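Local coordinates for protein dUTPase (Streptococcus mutans, PDB 3H6X) that probably hydrolyses dUTP to dUMP and diphosphate, as a trimeric enzyme of the dUTPase family built on a jelly-roll beta-barrel, at residues Lys3-Tyr13 / Tyr90-Ile99; Asp31-Ala42 / Gln109-Val120. One frame throughout, in Å; residues are numbered along the deposited sequence.

Interaction 1 of 2, residues Lys3-Tyr13 / Tyr90-Ile99; sequences KTRGFELITDY and YNNPNNEGHI
Ile10 and His98 bring their backbones to 6.4 Å between CA atoms where the end of strand 6-9, running into a type I turn at Ile10-Tyr13, passes a loop of the jelly roll that closes with a type I' turn at Asn95-His98. Across this join Glu96 extends from its turn and grips Thr11 through both carboxylate oxygens. Its OE1 takes the hydroxyl OG1 of Thr11 at 2.7 Å on the syn lone pair, while OE2 accepts the Thr11 backbone N at 3.0 Å, 26° out of the carboxylate plane. The Thr11 hydroxyl stands between its own backbone N and carbonyl carbon (chi1 55°), which lets N and OG1 face the same carboxylate. OE2 also forms a salt bridge with Lys53, so Glu96 ties three elements together.

The methyl CD1 of Ile10 sits over one face of the His98 imidazole, 3.4 Å from the ring centroid and 14° off its normal, a CH-pi contact. That ring is fixed at its far corner, where NE2 is hydrogen-bonded to the backbone N of Gly51.

At the other end, Glu8 is shared: OE2 carries a salt bridge to Lys3 NZ at 2.6 Å, and the Tyr90 hydroxyl OH donates to OE1 at 2.6 Å, on the syn side but well out of the carboxylate plane.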
loop_
_atom_site.group_PDB
_atom_site.type_symbol
_atom_site.label_atom_id
_atom_site.label_comp_id
_atom_site.label_asym_id
_atom_site.label_seq_id
_atom_site.Cartn_x
_atom_site.Cartn_y
_atom_site.Cartn_z
ATOM N N LYS B 3 4.849 19.009 -21.319
ATOM C CA LYS B 3 4.731 17.583 -20.979
ATOM C C LYS B 3 5.491 17.327 -19.681
ATOM O O LYS B 3 6.684 17.612 -19.582
ATOM C CB LYS B 3 5.272 16.713 -22.120
ATOM C CG LYS B 3 4.911 15.238 -22.012
ATOM C CD LYS B 3 5.691 14.397 -23.043
ATOM C CE LYS B 3 5.275 12.935 -23.037
ATOM N NZ LYS B 3 4.124 12.728 -23.926
ATOM N N THR B 4 4.778 16.796 -18.693
ATOM C CA THR B 4 5.243 16.695 -17.326
ATOM C C THR B 4 5.026 15.270 -16.789
ATOM O O THR B 4 5.977 14.517 -16.585
ATOM C CB THR B 4 4.509 17.715 -16.446
ATOM O OG1 THR B 4 4.798 19.050 -16.911
ATOM C CG2 THR B 4 4.959 17.588 -15.013
ATOM N N ARG B 5 3.770 14.892 -16.595
ATOM C CA ARG B 5 3.442 13.507 -16.235
ATOM C C ARG B 5 2.059 13.159 -16.777
ATOM O O ARG B 5 1.251 14.052 -17.025
ATOM C CB ARG B 5 3.492 13.305 -14.719
ATOM C CG ARG B 5 2.345 14.036 -13.983
ATOM C CD ARG B 5 2.627 14.111 -12.468
ATOM N NE ARG B 5 3.791 14.953 -12.167
ATOM C CZ ARG B 5 3.732 16.275 -12.025
ATOM N NH1 ARG B 5 2.570 16.912 -12.146
ATOM N NH2 ARG B 5 4.830 16.955 -11.747
ATOM N N GLY B 6 1.798 11.872 -17.005
ATOM C CA GLY B 6 0.486 11.486 -17.495
ATOM C C GLY B 6 0.473 10.081 -18.085
ATOM O O GLY B 6 1.434 9.310 -17.907
ATOM N N PHE B 7 -0.627 9.757 -18.769
ATOM C CA PHE B 7 -0.822 8.443 -19.388
ATOM C C PHE B 7 -0.945 8.559 -20.889
ATOM O O PHE B 7 -1.460 9.551 -21.424
ATOM C CB PHE B 7 -2.119 7.791 -18.879
ATOM C CG PHE B 7 -2.135 7.563 -17.402
ATOM C CD1 PHE B 7 -1.535 6.437 -16.868
ATOM C CD2 PHE B 7 -2.729 8.481 -16.542
ATOM C CE1 PHE B 7 -1.540 6.219 -15.477
ATOM C CE2 PHE B 7 -2.732 8.269 -15.171
ATOM C CZ PHE B 7 -2.143 7.130 -14.641
ATOM N N GLU B 8 -0.505 7.502 -21.562
ATOM C CA GLU B 8 -0.694 7.371 -23.002
ATOM C C GLU B 8 -1.130 5.949 -23.286
ATOM O O GLU B 8 -0.764 5.024 -22.566
ATOM C CB GLU B 8 0.611 7.658 -23.740
ATOM C CG GLU B 8 1.029 9.143 -23.686
ATOM C CD GLU B 8 2.425 9.371 -24.213
ATOM O OE1 GLU B 8 3.172 8.386 -24.392
ATOM O OE2 GLU B 8 2.769 10.557 -24.444
ATOM N N LEU B 9 -1.935 5.766 -24.327
ATOM C CA LEU B 9 -2.219 4.410 -24.792
ATOM C C LEU B 9 -0.951 3.752 -25.324
ATOM O O LEU B 9 -0.140 4.399 -26.013
ATOM C CB LEU B 9 -3.237 4.450 -25.935
ATOM C CG LEU B 9 -4.641 4.915 -25.576
ATOM C CD1 LEU B 9 -5.526 4.971 -26.814
ATOM C CD2 LEU B 9 -5.250 3.984 -24.522
ATOM N N ILE B 10 -0.774 2.468 -25.034
ATOM C CA ILE B 10 0.316 1.738 -25.683
ATOM C C ILE B 10 -0.097 1.486 -27.128
ATOM O O ILE B 10 -1.263 1.620 -27.471
ATOM C CB ILE B 10 0.637 0.402 -24.971
ATOM C CG1 ILE B 10 -0.580 -0.532 -24.995
ATOM C CG2 ILE B 10 1.088 0.660 -23.545
ATOM C CD1 ILE B 10 -0.287 -1.942 -24.502
ATOM N N THR B 11 0.854 1.143 -27.987
ATOM C CA THR B 11 0.531 0.996 -29.392
ATOM C C THR B 11 -0.531 -0.083 -29.665
ATOM O O THR B 11 -1.253 0.009 -30.648
ATOM C CB THR B 11 1.795 0.861 -30.260
ATOM O OG1 THR B 11 2.580 -0.216 -29.780
ATOM C CG2 THR B 11 2.619 2.133 -30.193
ATOM N N ASP B 12 -0.645 -1.072 -28.778
ATOM C CA ASP B 12 -1.561 -2.194 -28.974
ATOM C C ASP B 12 -3.037 -1.832 -28.777
ATOM O O ASP B 12 -3.922 -2.623 -29.109
ATOM C CB ASP B 12 -1.237 -3.356 -28.040
ATOM C CG ASP B 12 -0.072 -4.195 -28.528
ATOM O OD1 ASP B 12 0.315 -4.064 -29.717
ATOM O OD2 ASP B 12 0.430 -4.994 -27.710
ATOM N N TYR B 13 -3.301 -0.658 -28.214
ATOM C CA TYR B 13 -4.677 -0.236 -27.927
ATOM C C TYR B 13 -4.939 1.162 -28.461
ATOM O O TYR B 13 -4.047 2.038 -28.446
ATOM C CB TYR B 13 -4.983 -0.317 -26.421
ATOM C CG TYR B 13 -4.996 -1.725 -25.882
ATOM C CD1 TYR B 13 -6.149 -2.517 -25.949
ATOM C CD2 TYR B 13 -3.848 -2.291 -25.341
ATOM C CE1 TYR B 13 -6.141 -3.808 -25.480
ATOM C CE2 TYR B 13 -3.847 -3.585 -24.872
ATOM C CZ TYR B 13 -4.992 -4.340 -24.937
ATOM O OH TYR B 13 -4.977 -5.627 -24.472
ATOM N N TYR B 90 8.189 3.375 -18.576
ATOM C CA TYR B 90 7.634 3.982 -19.791
ATOM C C TYR B 90 8.494 3.733 -21.017
ATOM O O TYR B 90 9.687 4.036 -21.014
ATOM C CB TYR B 90 7.516 5.488 -19.539
ATOM C CG TYR B 90 7.022 6.352 -20.672
ATOM C CD1 TYR B 90 5.682 6.325 -21.068
ATOM C CD2 TYR B 90 7.889 7.245 -21.313
ATOM C CE1 TYR B 90 5.226 7.159 -22.097
ATOM C CE2 TYR B 90 7.437 8.077 -22.324
ATOM C CZ TYR B 90 6.115 8.031 -22.717
ATOM O OH TYR B 90 5.670 8.874 -23.725
ATOM N N ASN B 91 7.867 3.200 -22.064
ATOM C CA ASN B 91 8.538 2.984 -23.348
ATOM C C ASN B 91 9.728 2.017 -23.321
ATOM O O ASN B 91 10.580 2.063 -24.217
ATOM C CB ASN B 91 8.946 4.319 -23.982
ATOM C CG ASN B 91 7.800 5.000 -24.696
ATOM O OD1 ASN B 91 6.777 4.378 -24.983
ATOM N ND2 ASN B 91 7.972 6.295 -25.007
ATOM N N ASN B 92 9.781 1.132 -22.327
ATOM C CA ASN B 92 10.841 0.120 -22.297
ATOM C C ASN B 92 10.710 -0.796 -23.524
ATOM O O ASN B 92 9.624 -0.909 -24.097
ATOM C CB ASN B 92 10.863 -0.657 -20.965
ATOM C CG ASN B 92 9.706 -1.651 -20.833
ATOM O OD1 ASN B 92 8.801 -1.491 -19.997
ATOM N ND2 ASN B 92 9.738 -2.686 -21.655
ATOM N N PRO B 93 11.827 -1.403 -23.963
ATOM C CA PRO B 93 11.811 -2.173 -25.211
ATOM C C PRO B 93 11.049 -3.489 -25.120
ATOM O O PRO B 93 10.803 -4.083 -26.176
ATOM C CB PRO B 93 13.294 -2.480 -25.471
ATOM C CG PRO B 93 14.080 -1.825 -24.399
ATOM C CD PRO B 93 13.146 -1.406 -23.305
ATOM N N ASN B 94 10.700 -3.935 -23.923
ATOM C CA ASN B 94 10.068 -5.248 -23.743
ATOM C C ASN B 94 8.547 -5.191 -23.881
ATOM O O ASN B 94 7.950 -6.028 -24.558
ATOM C CB ASN B 94 10.430 -5.855 -22.384
ATOM C CG ASN B 94 11.909 -6.157 -22.246
ATOM O OD1 ASN B 94 12.622 -6.312 -23.243
ATOM N ND2 ASN B 94 12.377 -6.260 -21.001
ATOM N N ASN B 95 7.902 -4.213 -23.243
ATOM C CA ASN B 95 6.436 -4.148 -23.333
ATOM C C ASN B 95 5.906 -2.719 -23.389
ATOM O O ASN B 95 4.693 -2.480 -23.183
ATOM C CB ASN B 95 5.777 -4.925 -22.188
ATOM C CG ASN B 95 5.945 -4.238 -20.843
ATOM O OD1 ASN B 95 6.556 -3.165 -20.747
ATOM N ND2 ASN B 95 5.412 -4.858 -19.788
ATOM N N GLU B 96 6.812 -1.786 -23.690
ATOM C CA GLU B 96 6.471 -0.380 -23.923
ATOM C C GLU B 96 6.053 0.327 -22.632
ATOM O O GLU B 96 5.606 1.479 -22.679
ATOM C CB GLU B 96 5.346 -0.279 -24.955
ATOM C CG GLU B 96 5.340 1.006 -25.756
ATOM C CD GLU B 96 4.228 1.032 -26.796
ATOM O OE1 GLU B 96 4.138 0.095 -27.623
ATOM O OE2 GLU B 96 3.456 2.005 -26.804
ATOM N N GLY B 97 6.191 -0.357 -21.497
ATOM C CA GLY B 97 5.760 0.221 -20.233
ATOM C C GLY B 97 4.295 -0.009 -19.947
ATOM O O GLY B 97 3.691 0.656 -19.100
ATOM N N HIS B 98 3.724 -0.986 -20.639
ATOM C CA HIS B 98 2.323 -1.356 -20.418
ATOM C C HIS B 98 2.099 -1.716 -18.957
ATOM O O HIS B 98 2.740 -2.616 -18.418
ATOM C CB HIS B 98 1.984 -2.547 -21.303
ATOM C CG HIS B 98 0.522 -2.916 -21.314
ATOM N ND1 HIS B 98 0.067 -4.050 -21.933
ATOM C CD2 HIS B 98 -0.553 -2.298 -20.767
ATOM C CE1 HIS B 98 -1.261 -4.120 -21.780
ATOM N NE2 HIS B 98 -1.651 -3.067 -21.096
ATOM N N ILE B 99 1.175 -1.017 -18.313
ATOM C CA ILE B 99 0.871 -1.257 -16.914
ATOM C C ILE B 99 -0.148 -2.387 -16.777
ATOM O O ILE B 99 -1.173 -2.382 -17.451
ATOM C CB ILE B 99 0.300 0.024 -16.277
ATOM C CG1 ILE B 99 1.386 1.108 -16.219
ATOM C CG2 ILE B 99 -0.262 -0.266 -14.869
ATOM C CD1 ILE B 99 0.825 2.490 -15.953
HETATM O O HOH W 1 1.978 -1.961 -27.345
#

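Interaction 2 of 2, residues Asp31-Ala42 / Gln109-Val120; sequences DLKVAERTEISA and QTVVLEAGERVV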
loop_
_atom_site.group_PDB
_atom_site.type_symbol
_atom_site.label_atom_id
_atom_site.label_comp_id
_atom_site.label_asym_id
_atom_site.label_seq_id
_atom_site.Cartn_x
_atom_site.Cartn_y
_atom_site.Cartn_z
ATOM N N ASP B 31 -8.329 6.628 -12.378
ATOM C CA ASP B 31 -8.873 5.267 -12.435
ATOM C C ASP B 31 -8.450 4.559 -13.718
ATOM O O ASP B 31 -8.896 4.920 -14.805
ATOM C CB ASP B 31 -10.399 5.303 -12.304
ATOM C CG ASP B 31 -10.852 5.820 -10.937
ATOM O OD1 ASP B 31 -10.296 5.364 -9.914
ATOM O OD2 ASP B 31 -11.774 6.656 -10.891
ATOM N N LEU B 32 -7.593 3.549 -13.574
ATOM C CA LEU B 32 -7.171 2.726 -14.702
ATOM C C LEU B 32 -8.218 1.646 -14.969
ATOM O O LEU B 32 -8.896 1.172 -14.054
ATOM C CB LEU B 32 -5.787 2.097 -14.437
ATOM C CG LEU B 32 -4.579 3.021 -14.626
ATOM C CD1 LEU B 32 -4.418 3.978 -13.456
ATOM C CD2 LEU B 32 -3.315 2.178 -14.778
ATOM N N LYS B 33 -8.354 1.270 -16.236
ATOM C CA LYS B 33 -9.429 0.374 -16.650
ATOM C C LYS B 33 -8.873 -0.897 -17.277
ATOM O O LYS B 33 -7.712 -0.945 -17.665
ATOM C CB LYS B 33 -10.328 1.088 -17.658
ATOM C CG LYS B 33 -11.162 2.219 -17.039
ATOM C CD LYS B 33 -11.874 3.040 -18.116
ATOM C CE LYS B 33 -12.824 4.055 -17.471
ATOM N NZ LYS B 33 -13.474 4.925 -18.506
ATOM N N VAL B 34 -9.724 -1.924 -17.345
ATOM C CA VAL B 34 -9.388 -3.199 -17.952
ATOM C C VAL B 34 -9.384 -3.057 -19.463
ATOM O O VAL B 34 -10.369 -2.627 -20.029
ATOM C CB VAL B 34 -10.422 -4.264 -17.504
ATOM C CG1 VAL B 34 -10.173 -5.581 -18.221
ATOM C CG2 VAL B 34 -10.338 -4.448 -15.975
ATOM N N ALA B 35 -8.274 -3.408 -20.121
ATOM C CA ALA B 35 -8.117 -3.084 -21.550
ATOM C C ALA B 35 -8.877 -4.056 -22.450
ATOM O O ALA B 35 -9.318 -3.716 -23.546
ATOM C CB ALA B 35 -6.654 -3.084 -21.932
ATOM N N GLU B 36 -9.019 -5.282 -21.970
ATOM C CA GLU B 36 -9.722 -6.301 -22.735
ATOM C C GLU B 36 -10.324 -7.299 -21.778
ATOM O O GLU B 36 -9.822 -7.490 -20.665
ATOM C CB GLU B 36 -8.764 -7.026 -23.671
ATOM C CG GLU B 36 -7.729 -7.831 -22.948
ATOM C CD GLU B 36 -6.835 -8.626 -23.892
ATOM O OE1 GLU B 36 -6.931 -8.423 -25.133
ATOM O OE2 GLU B 36 -6.032 -9.445 -23.372
ATOM N N ARG B 37 -11.394 -7.956 -22.203
ATOM C CA ARG B 37 -12.051 -8.903 -21.314
ATOM C C ARG B 37 -11.040 -9.890 -20.727
ATOM O O ARG B 37 -10.236 -10.497 -21.451
ATOM C CB ARG B 37 -13.170 -9.651 -22.050
ATOM C CG ARG B 37 -13.869 -10.682 -21.173
ATOM C CD ARG B 37 -14.873 -11.537 -21.946
ATOM N NE ARG B 37 -16.204 -10.949 -21.938
ATOM C CZ ARG B 37 -16.868 -10.586 -23.034
ATOM N NH1 ARG B 37 -16.323 -10.754 -24.239
ATOM N NH2 ARG B 37 -18.084 -10.053 -22.935
ATOM N N THR B 38 -11.074 -10.047 -19.407
ATOM C CA THR B 38 -10.088 -10.867 -18.718
ATOM C C THR B 38 -10.763 -11.755 -17.677
ATOM O O THR B 38 -11.468 -11.269 -16.789
ATOM C CB THR B 38 -9.019 -9.981 -18.021
ATOM O OG1 THR B 38 -8.321 -9.200 -18.997
ATOM C CG2 THR B 38 -8.014 -10.830 -17.271
ATOM N N GLU B 39 -10.566 -13.062 -17.814
ATOM C CA GLU B 39 -11.110 -14.024 -16.855
ATOM C C GLU B 39 -10.075 -14.387 -15.793
ATOM O O GLU B 39 -8.889 -14.577 -16.095
ATOM C CB GLU B 39 -11.505 -15.314 -17.574
ATOM C CG GLU B 39 -12.833 -15.261 -18.286
ATOM C CD GLU B 39 -13.154 -16.589 -18.949
ATOM O OE1 GLU B 39 -12.312 -17.069 -19.740
ATOM O OE2 GLU B 39 -14.227 -17.161 -18.665
ATOM N N ILE B 40 -10.535 -14.511 -14.551
ATOM C CA ILE B 40 -9.660 -14.940 -13.470
ATOM C C ILE B 40 -10.290 -16.128 -12.752
ATOM O O ILE B 40 -11.325 -15.985 -12.093
ATOM C CB ILE B 40 -9.380 -13.806 -12.459
ATOM C CG1 ILE B 40 -8.930 -12.540 -13.211
ATOM C CG2 ILE B 40 -8.324 -14.249 -11.478
ATOM C CD1 ILE B 40 -8.609 -11.368 -12.315
ATOM N N SER B 41 -9.674 -17.296 -12.913
ATOM C CA SER B 41 -10.161 -18.517 -12.281
ATOM C C SER B 41 -10.159 -18.437 -10.757
ATOM O O SER B 41 -9.442 -17.651 -10.152
ATOM C CB SER B 41 -9.327 -19.726 -12.731
ATOM O OG SER B 41 -9.369 -19.844 -14.140
ATOM N N ALA B 42 -10.974 -19.273 -10.130
ATOM C CA ALA B 42 -10.994 -19.366 -8.677
ATOM C C ALA B 42 -9.598 -19.533 -8.097
ATOM O O ALA B 42 -8.854 -20.440 -8.491
ATOM C CB ALA B 42 -11.894 -20.539 -8.239
ATOM N N GLN B 109 -15.471 -19.041 -7.559
ATOM C CA GLN B 109 -16.048 -18.996 -8.905
ATOM C C GLN B 109 -15.213 -18.083 -9.786
ATOM O O GLN B 109 -14.682 -17.082 -9.307
ATOM C CB GLN B 109 -17.455 -18.433 -8.869
ATOM C CG GLN B 109 -18.394 -19.149 -7.933
ATOM C CD GLN B 109 -19.190 -20.242 -8.628
ATOM O OE1 GLN B 109 -19.602 -20.096 -9.777
ATOM N NE2 GLN B 109 -19.427 -21.337 -7.922
ATOM N N THR B 110 -15.131 -18.410 -11.068
ATOM C CA THR B 110 -14.415 -17.559 -12.015
ATOM C C THR B 110 -15.015 -16.162 -12.010
ATOM O O THR B 110 -16.241 -16.006 -11.994
ATOM C CB THR B 110 -14.465 -18.158 -13.430
ATOM O OG1 THR B 110 -13.699 -19.364 -13.432
ATOM C CG2 THR B 110 -13.886 -17.191 -14.459
ATOM N N VAL B 111 -14.150 -15.147 -11.985
ATOM C CA VAL B 111 -14.595 -13.757 -12.080
ATOM C C VAL B 111 -14.155 -13.212 -13.432
ATOM O O VAL B 111 -13.031 -13.454 -13.860
ATOM C CB VAL B 111 -14.010 -12.889 -10.941
ATOM C CG1 VAL B 111 -14.345 -11.422 -11.174
ATOM C CG2 VAL B 111 -14.553 -13.354 -9.586
ATOM N N VAL B 112 -15.059 -12.507 -14.102
ATOM C CA VAL B 112 -14.753 -11.900 -15.393
ATOM C C VAL B 112 -14.729 -10.390 -15.270
ATOM O O VAL B 112 -15.690 -9.790 -14.782
ATOM C CB VAL B 112 -15.800 -12.261 -16.455
ATOM C CG1 VAL B 112 -15.498 -11.543 -17.752
ATOM C CG2 VAL B 112 -15.815 -13.766 -16.676
ATOM N N LEU B 113 -13.615 -9.792 -15.687
ATOM C CA LEU B 113 -13.511 -8.346 -15.796
ATOM C C LEU B 113 -13.777 -7.980 -17.249
ATOM O O LEU B 113 -13.076 -8.468 -18.141
ATOM C CB LEU B 113 -12.109 -7.893 -15.389
ATOM C CG LEU B 113 -11.814 -7.969 -13.887
ATOM C CD1 LEU B 113 -10.328 -7.715 -13.588
ATOM C CD2 LEU B 113 -12.668 -6.960 -13.135
ATOM N N GLU B 114 -14.807 -7.170 -17.487
ATOM C CA GLU B 114 -15.114 -6.689 -18.835
ATOM C C GLU B 114 -14.201 -5.528 -19.224
ATOM O O GLU B 114 -13.746 -4.766 -18.361
ATOM C CB GLU B 114 -16.567 -6.234 -18.913
ATOM C CG GLU B 114 -17.575 -7.292 -18.468
ATOM C CD GLU B 114 -17.588 -8.516 -19.377
ATOM O OE1 GLU B 114 -17.109 -8.435 -20.534
ATOM O OE2 GLU B 114 -18.088 -9.573 -18.934
ATOM N N ALA B 115 -13.922 -5.399 -20.520
ATOM C CA ALA B 115 -13.185 -4.241 -21.024
ATOM C C ALA B 115 -13.877 -2.971 -20.562
ATOM O O ALA B 115 -15.110 -2.872 -20.634
ATOM C CB ALA B 115 -13.121 -4.260 -22.549
ATOM N N GLY B 116 -13.088 -2.014 -20.083
ATOM C CA GLY B 116 -13.610 -0.729 -19.641
ATOM C C GLY B 116 -13.922 -0.621 -18.157
ATOM O O GLY B 116 -14.128 0.484 -17.648
ATOM N N GLU B 117 -13.947 -1.752 -17.452
ATOM C CA GLU B 117 -14.215 -1.725 -16.012
ATOM C C GLU B 117 -13.025 -1.126 -15.275
ATOM O O GLU B 117 -11.878 -1.425 -15.602
ATOM C CB GLU B 117 -14.489 -3.131 -15.465
ATOM C CG GLU B 117 -15.897 -3.645 -15.726
ATOM C CD GLU B 117 -16.159 -5.018 -15.105
ATOM O OE1 GLU B 117 -15.229 -5.645 -14.573
ATOM O OE2 GLU B 117 -17.317 -5.471 -15.146
ATOM N N ARG B 118 -13.287 -0.278 -14.282
ATOM C CA ARG B 118 -12.190 0.304 -13.511
ATOM C C ARG B 118 -11.607 -0.742 -12.567
ATOM O O ARG B 118 -12.338 -1.499 -11.935
ATOM C CB ARG B 118 -12.679 1.540 -12.749
ATOM C CG ARG B 118 -13.128 2.646 -13.690
ATOM C CD ARG B 118 -13.646 3.840 -12.914
ATOM N NE ARG B 118 -14.978 3.594 -12.369
ATOM C CZ ARG B 118 -15.570 4.402 -11.497
ATOM N NH1 ARG B 118 -14.947 5.508 -11.092
ATOM N NH2 ARG B 118 -16.784 4.105 -11.042
ATOM N N VAL B 119 -10.290 -0.792 -12.474
ATOM C CA VAL B 119 -9.641 -1.900 -11.764
ATOM C C VAL B 119 -8.665 -1.438 -10.676
ATOM O O VAL B 119 -8.625 -2.025 -9.598
ATOM C CB VAL B 119 -8.973 -2.911 -12.746
ATOM C CG1 VAL B 119 -7.816 -2.256 -13.534
ATOM C CG2 VAL B 119 -8.500 -4.162 -11.989
ATOM N N VAL B 120 -7.889 -0.389 -10.944
ATOM C CA VAL B 120 -7.016 0.142 -9.903
ATOM C C VAL B 120 -6.994 1.663 -9.994
ATOM O O VAL B 120 -7.457 2.222 -10.984
ATOM C CB VAL B 120 -5.554 -0.386 -9.986
ATOM C CG1 VAL B 120 -5.490 -1.887 -9.686
ATOM C CG2 VAL B 120 -4.963 -0.075 -11.341
HETATM O O HOH W 2 -15.225 2.379 -19.357
HETATM O O HOH W 3 -18.343 -11.728 -20.570
HETATM O O HOH W 4 -13.029 -21.020 -11.472
#
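Val34 projects from between two short antiparallel ladders, and its methyl CG2 lies 3.9 Å from Leu113 CB and 3.8 Å from Val119 CB, the side chain nearly perpendicular to Val119. The ladders, strand 31-33 with 118-120 and strand 38-40 with 111-113, belong to the jelly-roll barrel. A beta bulge shifts the register between Leu32 and Lys33, and Val34 N and O bond to Glu117 O and Gly116 N, joining the type II turn at Glu114-Glu117 to the facing chain.

Leu32 and its partner Val120 put their apolar side chains on one face of their ladder. In the other ladder Ile40 and Leu113, from neighbouring pairs (Ile40-Val111, Thr38-Leu113), share a face; Ile40 CD1 meets Leu113 CD1 at 4.2 Å, and Met103 of strand 100-105 packs on Ile40 and Val119.

Glu39 and Val112 share the other face of their ladder and run out in the same direction, with Glu39 CG against the methyl CG2 of Val112. Lys33 and Arg118, likewise on the other face of theirs, touch through their aliphatic parts, CG to CG. The Arg118 guanidinium presents its edge to Asp31, its plane 82° from that of the carboxylate; the salt bridge from NH1 to OD2 is long and weak, and the stronger partner of NH1 is Glu23.

Arg37 and Glu114 extend alongside one another. The arginine, its CG anti to the backbone N (chi1 179°), bends at chi3 to bring NE within reach of the carboxylate, whose plane is again steeply turned against the guanidinium. A water accepts weakly from Arg37 NE and donates to Glu114 OE2, bridging the pair beside the direct salt bridge, in which Arg37 NE stands 3.0 Å from Glu114 OE1.

Overall arrangement
The segments alternate along the chain, 3-13, 31-42, 90-99 and then 109-120, so the two contacts cross in sequence; their centres are about 20 Å apart. Interaction 1 joins the N-terminal strand 6-9, which pairs with strand 52-55, to the loop before strand 100-105; interaction 2 zips strands 30-33 and 38-40 to strands 118-126 and 111-113. They meet through buried side chains, where Leu32 packs on Phe7 and Ile99, and again where the Tyr13 ring packs against Ala35. Interaction 1 also borders the second subunit, through Lys3, Arg5 and Phe7, whereas no other chain of the trimer touches interaction 2.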